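Local coordinates for bifunctional cytochrome P450/NADPH--P450 reductase (Deinococcus aerius, PDB 7F3H), which acts as a heme-dependent cytochrome P450 hydroxylase, the heme domain of an enzyme whose fused reductase probably supplies electrons from NADPH, at residues A6-P11 against Y349-G354; E68-K73 against Q341-G346; E324-W329 against Y395-N400. All coordinates share one frame; numbering follows the deposited sequence.

Interaction 1. Residues A6-P11 against Y349-G354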
loop_
_atom_site.group_PDB
_atom_site.type_symbol
_atom_site.label_atom_id
_atom_site.label_comp_id
_atom_site.label_asym_id
_atom_site.label_seq_id
_atom_site.Cartn_x
_atom_site.Cartn_y
_atom_site.Cartn_z
ATOM N N ALA A 6 -31.987 5.127 13.673
ATOM C CA ALA A 6 -31.526 3.920 14.354
ATOM C C ALA A 6 -30.150 4.127 14.976
ATOM O O ALA A 6 -29.271 4.730 14.343
ATOM C CB ALA A 6 -31.466 2.727 13.396
ATOM N N PRO A 7 -29.930 3.642 16.199
ATOM C CA PRO A 7 -28.579 3.721 16.785
ATOM C C PRO A 7 -27.623 2.806 16.027
ATOM O O PRO A 7 -27.992 1.711 15.597
ATOM C CB PRO A 7 -28.777 3.248 18.233
ATOM C CG PRO A 7 -30.018 2.382 18.175
ATOM C CD PRO A 7 -30.900 2.983 17.098
ATOM N N ILE A 8 -26.416 3.306 15.785
ATOM C CA ILE A 8 -25.399 2.473 15.139
ATOM C C ILE A 8 -25.107 1.277 16.037
ATOM O O ILE A 8 -24.882 1.452 17.252
ATOM C CB ILE A 8 -24.126 3.292 14.869
ATOM C CG1 ILE A 8 -24.424 4.413 13.867
ATOM C CG2 ILE A 8 -23.008 2.392 14.380
ATOM C CD1 ILE A 8 -23.312 5.392 13.688
ATOM N N PRO A 9 -25.136 0.050 15.526
ATOM C CA PRO A 9 -24.887 -1.102 16.397
ATOM C C PRO A 9 -23.541 -0.983 17.101
ATOM O O PRO A 9 -22.577 -0.426 16.564
ATOM C CB PRO A 9 -24.917 -2.300 15.435
ATOM C CG PRO A 9 -25.736 -1.804 14.231
ATOM C CD PRO A 9 -25.426 -0.336 14.134
ATOM N N SER A 10 -23.496 -1.511 18.330
ATOM C CA SER A 10 -22.311 -1.495 19.157
ATOM C C SER A 10 -22.205 -2.770 20.000
ATOM O O SER A 10 -23.215 -3.222 20.554
ATOM C CB SER A 10 -22.304 -0.247 20.044
ATOM O OG SER A 10 -20.980 0.035 20.488
ATOM N N PRO A 11 -21.028 -3.393 20.084
ATOM C CA PRO A 11 -20.884 -4.642 20.864
ATOM C C PRO A 11 -21.025 -4.359 22.350
ATOM O O PRO A 11 -20.821 -3.223 22.802
ATOM C CB PRO A 11 -19.450 -5.093 20.541
ATOM C CG PRO A 11 -19.049 -4.298 19.372
ATOM C CD PRO A 11 -19.745 -3.001 19.483
ATOM N N TYR A 349 -28.937 5.764 9.857
ATOM C CA TYR A 349 -27.789 5.967 10.737
ATOM C C TYR A 349 -27.233 7.379 10.582
ATOM O O TYR A 349 -26.863 7.780 9.472
ATOM C CB TYR A 349 -26.708 4.938 10.418
ATOM C CG TYR A 349 -27.162 3.505 10.551
ATOM C CD1 TYR A 349 -27.611 3.001 11.777
ATOM C CD2 TYR A 349 -27.165 2.659 9.449
ATOM C CE1 TYR A 349 -28.016 1.689 11.900
ATOM C CE2 TYR A 349 -27.574 1.338 9.563
ATOM C CZ TYR A 349 -27.995 0.851 10.785
ATOM O OH TYR A 349 -28.403 -0.480 10.883
ATOM N N GLU A 350 -27.148 8.122 11.692
ATOM C CA GLU A 350 -26.630 9.488 11.645
ATOM C C GLU A 350 -25.118 9.491 11.792
ATOM O O GLU A 350 -24.572 8.720 12.574
ATOM C CB GLU A 350 -27.238 10.391 12.709
ATOM C CG GLU A 350 -26.919 11.858 12.387
ATOM C CD GLU A 350 -27.372 12.833 13.450
ATOM O OE1 GLU A 350 -28.514 12.697 13.946
ATOM O OE2 GLU A 350 -26.577 13.744 13.780
ATOM N N ILE A 351 -24.450 10.264 10.947
ATOM C CA ILE A 351 -23.026 10.554 11.044
ATOM C C ILE A 351 -22.886 12.062 11.166
ATOM O O ILE A 351 -23.152 12.789 10.205
ATOM C CB ILE A 351 -22.250 10.023 9.833
ATOM C CG1 ILE A 351 -22.693 8.579 9.512
ATOM C CG2 ILE A 351 -20.741 10.161 10.071
ATOM C CD1 ILE A 351 -22.422 7.544 10.621
ATOM N N ARG A 352 -22.479 12.536 12.337
ATOM C CA ARG A 352 -22.377 13.970 12.599
ATOM C C ARG A 352 -21.234 14.621 11.829
ATOM O O ARG A 352 -20.224 13.985 11.510
ATOM C CB ARG A 352 -22.202 14.205 14.092
ATOM C CG ARG A 352 -23.378 13.715 14.898
ATOM C CD ARG A 352 -23.148 13.957 16.365
ATOM N NE ARG A 352 -24.416 14.208 17.031
ATOM C CZ ARG A 352 -25.032 15.382 17.061
ATOM N NH1 ARG A 352 -24.491 16.447 16.473
ATOM N NH2 ARG A 352 -26.194 15.484 17.693
ATOM N N LYS A 353 -21.418 15.898 11.488
ATOM C CA LYS A 353 -20.324 16.664 10.906
ATOM C C LYS A 353 -19.037 16.439 11.689
ATOM O O LYS A 353 -19.006 16.567 12.917
ATOM C CB LYS A 353 -20.674 18.152 10.871
ATOM C CG LYS A 353 -19.727 18.962 9.998
ATOM C CD LYS A 353 -19.907 20.463 10.155
ATOM C CE LYS A 353 -19.180 21.212 9.045
ATOM N NZ LYS A 353 -18.938 22.650 9.358
ATOM N N GLY A 354 -17.970 16.094 10.963
ATOM C CA GLY A 354 -16.666 15.848 11.539
ATOM C C GLY A 354 -16.425 14.439 12.036
ATOM O O GLY A 354 -15.263 14.059 12.209
#

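Interaction 2. Residues E68-K73 against Q341-G346. With HEM (protoporphyrin IX containing Fe), chain E.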
loop_
_atom_site.group_PDB
_atom_site.type_symbol
_atom_site.label_atom_id
_atom_site.label_comp_id
_atom_site.label_asym_id
_atom_site.label_seq_id
_atom_site.Cartn_x
_atom_site.Cartn_y
_atom_site.Cartn_z
ATOM N N GLU A 68 -18.058 11.841 -2.531
ATOM C CA GLU A 68 -17.206 12.923 -2.065
ATOM C C GLU A 68 -17.985 14.221 -1.858
ATOM O O GLU A 68 -17.414 15.190 -1.357
ATOM C CB GLU A 68 -16.046 13.143 -3.041
ATOM C CG GLU A 68 -14.910 12.132 -2.853
ATOM C CD GLU A 68 -13.665 12.385 -3.726
ATOM O OE1 GLU A 68 -13.775 12.432 -4.970
ATOM O OE2 GLU A 68 -12.557 12.493 -3.158
ATOM N N ARG A 69 -19.271 14.271 -2.226
ATOM C CA ARG A 69 -20.102 15.401 -1.818
ATOM C C ARG A 69 -20.503 15.326 -0.345
ATOM O O ARG A 69 -20.842 16.355 0.245
ATOM C CB ARG A 69 -21.345 15.485 -2.716
ATOM C CG ARG A 69 -20.983 15.664 -4.207
ATOM C CD ARG A 69 -22.145 15.322 -5.168
ATOM N NE ARG A 69 -22.611 13.963 -4.943
ATOM C CZ ARG A 69 -23.765 13.459 -5.381
ATOM N NH1 ARG A 69 -24.601 14.194 -6.104
ATOM N NH2 ARG A 69 -24.080 12.201 -5.086
ATOM N N ARG A 70 -20.417 14.147 0.272
ATOM C CA ARG A 70 -20.917 13.880 1.622
ATOM C C ARG A 70 -19.820 13.536 2.615
ATOM O O ARG A 70 -19.914 13.889 3.803
ATOM C CB ARG A 70 -21.941 12.756 1.570
ATOM C CG ARG A 70 -23.037 13.053 0.575
ATOM C CD ARG A 70 -23.969 11.870 0.370
ATOM N NE ARG A 70 -24.687 11.538 1.598
ATOM C CZ ARG A 70 -25.392 10.426 1.774
ATOM N NH1 ARG A 70 -25.485 9.534 0.793
ATOM N NH2 ARG A 70 -25.987 10.203 2.942
ATOM N N PHE A 71 -18.792 12.806 2.182
ATOM C CA PHE A 71 -17.689 12.472 3.052
ATOM C C PHE A 71 -16.402 12.677 2.274
ATOM O O PHE A 71 -16.368 12.481 1.063
ATOM C CB PHE A 71 -17.799 11.043 3.555
ATOM C CG PHE A 71 -19.142 10.703 4.132
ATOM C CD1 PHE A 71 -20.202 10.339 3.300
ATOM C CD2 PHE A 71 -19.343 10.721 5.503
ATOM C CE1 PHE A 71 -21.446 10.016 3.823
ATOM C CE2 PHE A 71 -20.581 10.398 6.034
ATOM C CZ PHE A 71 -21.634 10.029 5.194
ATOM N N GLN A 72 -15.348 13.106 2.973
ATOM C CA GLN A 72 -14.045 13.258 2.336
ATOM C C GLN A 72 -12.949 12.881 3.312
ATOM O O GLN A 72 -13.121 12.975 4.530
ATOM C CB GLN A 72 -13.796 14.691 1.830
ATOM C CG GLN A 72 -14.636 15.050 0.638
ATOM C CD GLN A 72 -14.293 16.376 0.003
ATOM O OE1 GLN A 72 -13.252 17.008 0.284
ATOM N NE2 GLN A 72 -15.178 16.815 -0.886
ATOM N N LYS A 73 -11.803 12.483 2.725
ATOM C CA LYS A 73 -10.566 12.296 3.472
ATOM C C LYS A 73 -10.133 13.617 4.086
ATOM O O LYS A 73 -10.098 14.663 3.434
ATOM C CB LYS A 73 -9.445 11.772 2.595
ATOM C CG LYS A 73 -8.101 11.806 3.308
ATOM C CD LYS A 73 -7.024 11.113 2.499
ATOM C CE LYS A 73 -5.602 11.480 2.978
ATOM N NZ LYS A 73 -4.620 10.577 2.313
ATOM N N GLN A 341 -20.974 17.342 6.462
ATOM C CA GLN A 341 -22.139 17.859 7.154
ATOM C C GLN A 341 -22.724 16.717 7.968
ATOM O O GLN A 341 -22.284 15.571 7.871
ATOM C CB GLN A 341 -23.180 18.390 6.160
ATOM C CG GLN A 341 -22.752 19.626 5.427
ATOM C CD GLN A 341 -22.312 20.759 6.377
ATOM O OE1 GLN A 341 -21.318 21.453 6.116
ATOM N NE2 GLN A 341 -23.049 20.939 7.490
ATOM N N ASP A 342 -23.702 17.026 8.809
ATOM C CA ASP A 342 -24.525 15.961 9.355
ATOM C C ASP A 342 -25.119 15.142 8.214
ATOM O O ASP A 342 -25.721 15.691 7.292
ATOM C CB ASP A 342 -25.624 16.547 10.239
ATOM C CG ASP A 342 -25.062 17.181 11.499
ATOM O OD1 ASP A 342 -23.862 16.954 11.791
ATOM O OD2 ASP A 342 -25.804 17.889 12.204
ATOM N N GLU A 343 -24.948 13.820 8.279
ATOM C CA GLU A 343 -25.355 12.907 7.220
ATOM C C GLU A 343 -26.172 11.773 7.821
ATOM O O GLU A 343 -26.090 11.474 9.014
ATOM C CB GLU A 343 -24.164 12.296 6.479
ATOM C CG GLU A 343 -23.461 13.237 5.536
ATOM C CD GLU A 343 -24.256 13.560 4.293
ATOM O OE1 GLU A 343 -25.178 12.798 3.916
ATOM O OE2 GLU A 343 -23.955 14.606 3.692
ATOM N N VAL A 344 -26.976 11.146 6.970
ATOM C CA VAL A 344 -27.748 9.973 7.326
ATOM C C VAL A 344 -27.505 8.954 6.228
ATOM O O VAL A 344 -27.802 9.210 5.052
ATOM C CB VAL A 344 -29.242 10.311 7.488
ATOM C CG1 VAL A 344 -30.104 9.063 7.646
ATOM C CG2 VAL A 344 -29.429 11.246 8.676
ATOM N N ILE A 345 -26.914 7.828 6.596
ATOM C CA ILE A 345 -26.614 6.757 5.656
ATOM C C ILE A 345 -27.538 5.594 5.971
ATOM O O ILE A 345 -27.989 5.421 7.118
ATOM C CB ILE A 345 -25.129 6.333 5.688
ATOM C CG1 ILE A 345 -24.773 5.604 6.991
ATOM C CG2 ILE A 345 -24.236 7.533 5.431
ATOM C CD1 ILE A 345 -23.303 5.335 7.128
ATOM N N GLY A 346 -27.869 4.830 4.916
ATOM C CA GLY A 346 -28.781 3.707 4.998
ATOM C C GLY A 346 -30.199 4.081 5.348
ATOM O O GLY A 346 -31.015 3.208 5.663
HETATM C CHA HEM E . -2.982 6.888 -1.790
HETATM C CHB HEM E . 1.418 6.707 -3.843
HETATM C CHC HEM E . 1.195 1.838 -3.840
HETATM C CHD HEM E . -3.062 2.029 -1.527
HETATM C C1A HEM E . -1.784 7.256 -2.349
HETATM C C2A HEM E . -1.300 8.614 -2.477
HETATM C C3A HEM E . -0.099 8.588 -3.077
HETATM C C4A HEM E . 0.255 7.191 -3.275
HETATM C CMA HEM E . 0.780 9.815 -3.428
HETATM C CAA HEM E . -2.120 9.854 -2.089
HETATM C CBA HEM E . -2.869 10.317 -3.344
HETATM C CGA HEM E . -3.663 11.602 -3.107
HETATM O O1A HEM E . -3.549 12.500 -3.986
HETATM O O2A HEM E . -4.316 11.827 -2.043
HETATM C C1B HEM E . 1.737 5.383 -4.065
HETATM C C2B HEM E . 2.934 4.878 -4.727
HETATM C C3B HEM E . 2.834 3.538 -4.764
HETATM C C4B HEM E . 1.619 3.156 -4.066
HETATM C CMB HEM E . 4.030 5.775 -5.337
HETATM C CAB HEM E . 3.822 2.463 -5.269
HETATM C CBB HEM E . 5.065 2.707 -5.691
HETATM C C1C HEM E . 0.029 1.451 -3.201
HETATM C C2C HEM E . -0.468 0.080 -3.017
HETATM C C3C HEM E . -1.636 0.198 -2.359
HETATM C C4C HEM E . -1.929 1.584 -2.152
HETATM C CMC HEM E . 0.265 -1.219 -3.464
HETATM C CAC HEM E . -2.641 -0.841 -1.882
HETATM C CBC HEM E . -2.472 -2.137 -2.101
HETATM C C1D HEM E . -3.412 3.358 -1.390
HETATM C C2D HEM E . -4.601 3.864 -0.709
HETATM C C3D HEM E . -4.558 5.193 -0.799
HETATM C C4D HEM E . -3.360 5.592 -1.509
HETATM C CMD HEM E . -5.718 3.035 -0.024
HETATM C CAD HEM E . -5.608 6.121 -0.216
HETATM C CBD HEM E . -5.132 6.350 1.193
HETATM C CGD HEM E . -6.125 7.137 1.979
HETATM O O1D HEM E . -5.667 7.681 3.013
HETATM O O2D HEM E . -7.335 7.219 1.587
HETATM N NA HEM E . -0.794 6.419 -2.818
HETATM N NB HEM E . 0.958 4.316 -3.689
HETATM N NC HEM E . -0.887 2.333 -2.643
HETATM N ND HEM E . -2.685 4.439 -1.864
HETATM FE FE HEM E . -0.955 4.377 -2.836
#

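Interaction 3. Residues E324-W329 against Y395-N400. With HEM (protoporphyrin IX containing Fe), chain E.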
loop_
_atom_site.group_PDB
_atom_site.type_symbol
_atom_site.label_atom_id
_atom_site.label_comp_id
_atom_site.label_asym_id
_atom_site.label_seq_id
_atom_site.Cartn_x
_atom_site.Cartn_y
_atom_site.Cartn_z
ATOM N N GLU A 324 -6.997 -10.389 -6.938
ATOM C CA GLU A 324 -7.595 -11.198 -5.876
ATOM C C GLU A 324 -6.762 -11.168 -4.582
ATOM O O GLU A 324 -7.327 -11.218 -3.474
ATOM C CB GLU A 324 -7.815 -12.635 -6.390
ATOM C CG GLU A 324 -8.513 -13.638 -5.447
ATOM C CD GLU A 324 -9.990 -13.344 -5.125
ATOM O OE1 GLU A 324 -10.478 -12.212 -5.383
ATOM O OE2 GLU A 324 -10.654 -14.270 -4.586
ATOM N N ALA A 325 -5.431 -11.076 -4.681
ATOM C CA ALA A 325 -4.640 -10.958 -3.458
ATOM C C ALA A 325 -4.997 -9.675 -2.730
ATOM O O ALA A 325 -5.201 -9.682 -1.511
ATOM C CB ALA A 325 -3.143 -11.004 -3.766
ATOM N N LEU A 326 -5.184 -8.582 -3.483
ATOM C CA LEU A 326 -5.634 -7.328 -2.891
ATOM C C LEU A 326 -7.067 -7.448 -2.362
ATOM O O LEU A 326 -7.450 -6.718 -1.450
ATOM C CB LEU A 326 -5.521 -6.198 -3.913
ATOM C CG LEU A 326 -4.122 -5.638 -4.220
ATOM C CD1 LEU A 326 -4.174 -4.544 -5.263
ATOM C CD2 LEU A 326 -3.391 -5.120 -2.982
ATOM N N ARG A 327 -7.879 -8.356 -2.901
ATOM C CA ARG A 327 -9.174 -8.557 -2.248
ATOM C C ARG A 327 -9.025 -9.265 -0.896
ATOM O O ARG A 327 -9.663 -8.868 0.079
ATOM C CB ARG A 327 -10.151 -9.314 -3.154
ATOM C CG ARG A 327 -11.589 -9.284 -2.632
ATOM C CD ARG A 327 -12.532 -10.022 -3.556
ATOM N NE ARG A 327 -12.319 -11.463 -3.479
ATOM C CZ ARG A 327 -12.831 -12.243 -2.532
ATOM N NH1 ARG A 327 -13.593 -11.715 -1.581
ATOM N NH2 ARG A 327 -12.551 -13.543 -2.528
ATOM N N PHE A 328 -8.197 -10.323 -0.809
ATOM C CA PHE A 328 -7.960 -10.969 0.488
ATOM C C PHE A 328 -7.192 -10.081 1.467
ATOM O O PHE A 328 -7.482 -10.115 2.668
ATOM C CB PHE A 328 -7.160 -12.279 0.406
ATOM C CG PHE A 328 -7.964 -13.505 0.124
ATOM C CD1 PHE A 328 -9.326 -13.435 -0.098
ATOM C CD2 PHE A 328 -7.401 -14.754 0.361
ATOM C CE1 PHE A 328 -10.078 -14.586 -0.300
ATOM C CE2 PHE A 328 -8.138 -15.923 0.194
ATOM C CZ PHE A 328 -9.495 -15.833 -0.147
ATOM N N TRP A 329 -6.155 -9.370 1.015
ATOM C CA TRP A 329 -5.156 -8.785 1.930
ATOM C C TRP A 329 -4.693 -7.403 1.438
ATOM O O TRP A 329 -3.513 -7.134 1.248
ATOM C CB TRP A 329 -3.966 -9.739 2.115
ATOM C CG TRP A 329 -4.310 -10.967 2.922
ATOM C CD1 TRP A 329 -4.398 -12.261 2.478
ATOM C CD2 TRP A 329 -4.638 -10.998 4.322
ATOM N NE1 TRP A 329 -4.759 -13.099 3.527
ATOM C CE2 TRP A 329 -4.927 -12.339 4.659
ATOM C CE3 TRP A 329 -4.700 -10.019 5.322
ATOM C CZ2 TRP A 329 -5.269 -12.722 5.951
ATOM C CZ3 TRP A 329 -5.049 -10.400 6.604
ATOM C CH2 TRP A 329 -5.324 -11.742 6.910
ATOM N N TYR A 395 -14.914 -2.893 -3.767
ATOM C CA TYR A 395 -13.503 -3.185 -4.047
ATOM C C TYR A 395 -12.733 -1.870 -4.073
ATOM O O TYR A 395 -12.732 -1.156 -5.083
ATOM C CB TYR A 395 -13.367 -3.935 -5.359
ATOM C CG TYR A 395 -11.992 -4.463 -5.649
ATOM C CD1 TYR A 395 -11.395 -5.394 -4.802
ATOM C CD2 TYR A 395 -11.294 -4.064 -6.790
ATOM C CE1 TYR A 395 -10.121 -5.895 -5.062
ATOM C CE2 TYR A 395 -10.036 -4.563 -7.057
ATOM C CZ TYR A 395 -9.459 -5.479 -6.184
ATOM O OH TYR A 395 -8.226 -6.011 -6.418
ATOM N N LYS A 396 -12.047 -1.565 -2.979
ATOM C CA LYS A 396 -11.416 -0.256 -2.804
ATOM C C LYS A 396 -9.977 -0.362 -2.281
ATOM O O LYS A 396 -9.588 0.377 -1.375
ATOM C CB LYS A 396 -12.269 0.564 -1.839
ATOM C CG LYS A 396 -13.674 0.924 -2.330
ATOM C CD LYS A 396 -13.614 1.628 -3.664
ATOM C CE LYS A 396 -14.693 2.658 -3.768
ATOM N NZ LYS A 396 -14.437 3.478 -4.968
ATOM N N PRO A 397 -9.132 -1.222 -2.874
ATOM C CA PRO A 397 -7.766 -1.366 -2.336
ATOM C C PRO A 397 -6.889 -0.165 -2.637
ATOM O O PRO A 397 -5.857 0.019 -1.979
ATOM C CB PRO A 397 -7.239 -2.629 -3.017
ATOM C CG PRO A 397 -7.958 -2.687 -4.289
ATOM C CD PRO A 397 -9.311 -2.000 -4.115
ATOM N N PHE A 398 -7.240 0.635 -3.636
ATOM C CA PHE A 398 -6.485 1.826 -4.003
ATOM C C PHE A 398 -7.275 3.091 -3.655
ATOM O O PHE A 398 -7.252 4.076 -4.393
ATOM C CB PHE A 398 -6.077 1.776 -5.478
ATOM C CG PHE A 398 -5.085 0.659 -5.794
ATOM C CD1 PHE A 398 -3.747 0.755 -5.397
ATOM C CD2 PHE A 398 -5.499 -0.505 -6.432
ATOM C CE1 PHE A 398 -2.838 -0.262 -5.673
ATOM C CE2 PHE A 398 -4.601 -1.549 -6.708
ATOM C CZ PHE A 398 -3.262 -1.421 -6.335
ATOM N N GLY A 399 -8.027 3.056 -2.538
ATOM C CA GLY A 399 -8.718 4.244 -2.072
ATOM C C GLY A 399 -9.898 4.632 -2.942
ATOM O O GLY A 399 -10.453 3.832 -3.704
ATOM N N ASN A 400 -10.277 5.905 -2.831
ATOM C CA ASN A 400 -11.531 6.376 -3.390
ATOM C C ASN A 400 -11.413 7.798 -3.937
ATOM O O ASN A 400 -10.755 8.657 -3.331
ATOM C CB ASN A 400 -12.633 6.348 -2.341
ATOM C CG ASN A 400 -13.971 6.719 -2.919
ATOM O OD1 ASN A 400 -14.493 5.966 -3.726
ATOM N ND2 ASN A 400 -14.529 7.876 -2.528
HETATM C CHA HEM E . -2.982 6.888 -1.790
HETATM C CHB HEM E . 1.418 6.707 -3.843
HETATM C CHC HEM E . 1.195 1.838 -3.840
HETATM C CHD HEM E . -3.062 2.029 -1.527
HETATM C C1A HEM E . -1.784 7.256 -2.349
HETATM C C2A HEM E . -1.300 8.614 -2.477
HETATM C C3A HEM E . -0.099 8.588 -3.077
HETATM C C4A HEM E . 0.255 7.191 -3.275
HETATM C CMA HEM E . 0.780 9.815 -3.428
HETATM C CAA HEM E . -2.120 9.854 -2.089
HETATM C CBA HEM E . -2.869 10.317 -3.344
HETATM C CGA HEM E . -3.663 11.602 -3.107
HETATM O O1A HEM E . -3.549 12.500 -3.986
HETATM O O2A HEM E . -4.316 11.827 -2.043
HETATM C C1B HEM E . 1.737 5.383 -4.065
HETATM C C2B HEM E . 2.934 4.878 -4.727
HETATM C C3B HEM E . 2.834 3.538 -4.764
HETATM C C4B HEM E . 1.619 3.156 -4.066
HETATM C CMB HEM E . 4.030 5.775 -5.337
HETATM C CAB HEM E . 3.822 2.463 -5.269
HETATM C CBB HEM E . 5.065 2.707 -5.691
HETATM C C1C HEM E . 0.029 1.451 -3.201
HETATM C C2C HEM E . -0.468 0.080 -3.017
HETATM C C3C HEM E . -1.636 0.198 -2.359
HETATM C C4C HEM E . -1.929 1.584 -2.152
HETATM C CMC HEM E . 0.265 -1.219 -3.464
HETATM C CAC HEM E . -2.641 -0.841 -1.882
HETATM C CBC HEM E . -2.472 -2.137 -2.101
HETATM C C1D HEM E . -3.412 3.358 -1.390
HETATM C C2D HEM E . -4.601 3.864 -0.709
HETATM C C3D HEM E . -4.558 5.193 -0.799
HETATM C C4D HEM E . -3.360 5.592 -1.509
HETATM C CMD HEM E . -5.718 3.035 -0.024
HETATM C CAD HEM E . -5.608 6.121 -0.216
HETATM C CBD HEM E . -5.132 6.350 1.193
HETATM C CGD HEM E . -6.125 7.137 1.979
HETATM O O1D HEM E . -5.667 7.681 3.013
HETATM O O2D HEM E . -7.335 7.219 1.587
HETATM N NA HEM E . -0.794 6.419 -2.818
HETATM N NB HEM E . 0.958 4.316 -3.689
HETATM N NC HEM E . -0.887 2.333 -2.643
HETATM N ND HEM E . -2.685 4.439 -1.864
HETATM FE FE HEM E . -0.955 4.377 -2.836
#

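Interaction 1. Residues A6-P11 against Y349-G354
One side of the Tyr349 ring, CD1 and CE1, packs against the N-terminal segment. It meets the backbone of Ala6 and Pro7 and the side chains of Ala6, Ile8 and Pro9. The methyl CB of Ala6 lies 3.9 Å from Tyr349 CE1. Pro7 O comes in at the ring edge, near its plane, 3.7 Å from Tyr349 CE1. Pro9 CD touches the same CE1 at 4.0 Å, the two side chains crossing at about a right angle. Ile8 continues the contact along strand 349-351. Its CG1 lies beside Tyr349 CD1, and its tip CD1 reaches on to Ile351 CD1 at 3.9 Å. The same methyl rests 3.7 Å from Glu350 O. This reach depends on the Ile8 torsions: CG1 sits anti to the carbonyl carbon (chi1 -64°) and the chain then runs extended. The contact across these side chains is apolar packing. At its outer side Glu350 turns its carboxylate away from the 6-11 segment. Glu350 OE2 lies 3.9 Å from Arg352 NE, over the guanidinium face, a long pairing by charge alone. Further out, backbone hydrogen bonding of Ala6 with Lys348 and a bond from Ser10 OG to Gln45 O position the N-terminal loop. Ile8 and Tyr349 both pack on Leu43. The loop packs against both strand 349-351, half of a two-stranded hairpin, and strand 43-48, an outer strand of the five-stranded sheet.

Interaction 2. Residues E68-K73 against Q341-G346
Arg70 grips Glu343 side-on, with two nitrogens on one oxygen. Arg70 NE gives a salt-bridging hydrogen bond of 2.7 Å to Glu343 OE1, and Arg70 NH2 a second one of 2.9 Å to the same atom. Both come from one face of the carboxylate, whose plane is turned 54° from the guanidinium. A bend at chi3 (64°) brings the arginine end round to the acid. The other amino group, NH1, forms a salt bridge with Glu64, so this guanidinium is shared by two acids. The tight apolar part is formed by the Phe71 ring, whose CE1 lies over one face of the Arg70 guanidinium, offset toward its rim. Phe71 CZ meets Ile345 CG2 and Glu343 CB, each at 3.6 Å. The same ring touches Leu65, Val337, Ala339 and Ile351 and is buried. The Gln341 side is looser. Its backbone N is 4.5 Å from Arg70 O, and its exposed side chain leads away. Val344 also points away from the contact. Past Phe71, extended Lys73 hydrogen-bonds through NZ to heme propionate O1D at 3.2 Å. The arrangement belongs to the beta-rich part of the P450 fold: an outer strand of the main sheet packs on the small hairpin and leads into the heme propionate site.

Interaction 3. Residues E324-W329 against Y395-N400
The Tyr395 ring has Pro397 CD over the centre of one face, 3.7 Å above it, and Arg327 N at its edge, in plane. Arg327 CB approaches the same ring obliquely, 3.9 Å from Tyr395 CE1. With CG anti to its backbone N (chi1 -171°), the tyrosine reaches the helix, and Tyr395 OH hydrogen-bonds to Asp323 O. The hydroxyl also lies 3.7 Å from Leu326 CB. Leu326 CD1 lies 3.4 Å from Phe398 CE2, the two side chains crossing at about a right angle. Leu326 CB packs on Pro397 CB beside it. The heme lies alongside: the other Leu326 methyl, CD2, touches vinyl carbon CBC at 3.2 Å, and Phe398 CE1 is 3.6 Å from pyrrole carbon C3C. Glu324 and Arg327 form the ExxR motif of the P450 K helix, and Arg381 adds the third charge through Glu324 OE2. Phe398 begins the heme-binding loop, and its backbone bonds to that of Cys405, the position that supplies the thiolate ligand in this family. Within the motif, Arg327 NE binds Glu324 OE1 and Arg327 NH2 binds Glu324 OE2, one nitrogen to each oxygen. Arg327 also donates to His365 O from NH1 and to Pro374 O from NH2. An alanine in place of Arg327 would probably leave the buried Glu324 carboxylate without one of its charged mates and those two carbonyls without this donor.

Interactions 1 and 2 are neighbours, with centres 12 Å apart, and they share the hairpin. Its strands 343-345 and 349-351 each carry one of the contacts. Ile351 N probably hydrogen-bonds to Glu343 O at 2.8 Å, and Lys353 N to Asp342 OD1 at 2.7 Å. Interaction 2 is nested along the chain inside the loop closed by interaction 1. Interaction 3 lies deeper, with its centre 22 Å from that of interaction 2. These two meet in loose packing, Glu68 OE2 to Asn400 O at 4.2 Å, and both touch the heme: 68-73 at a propionate, 324-329 and 395-400 at the porphyrin. Interaction 1 stays about 14 Å from interaction 3 between nearest atoms.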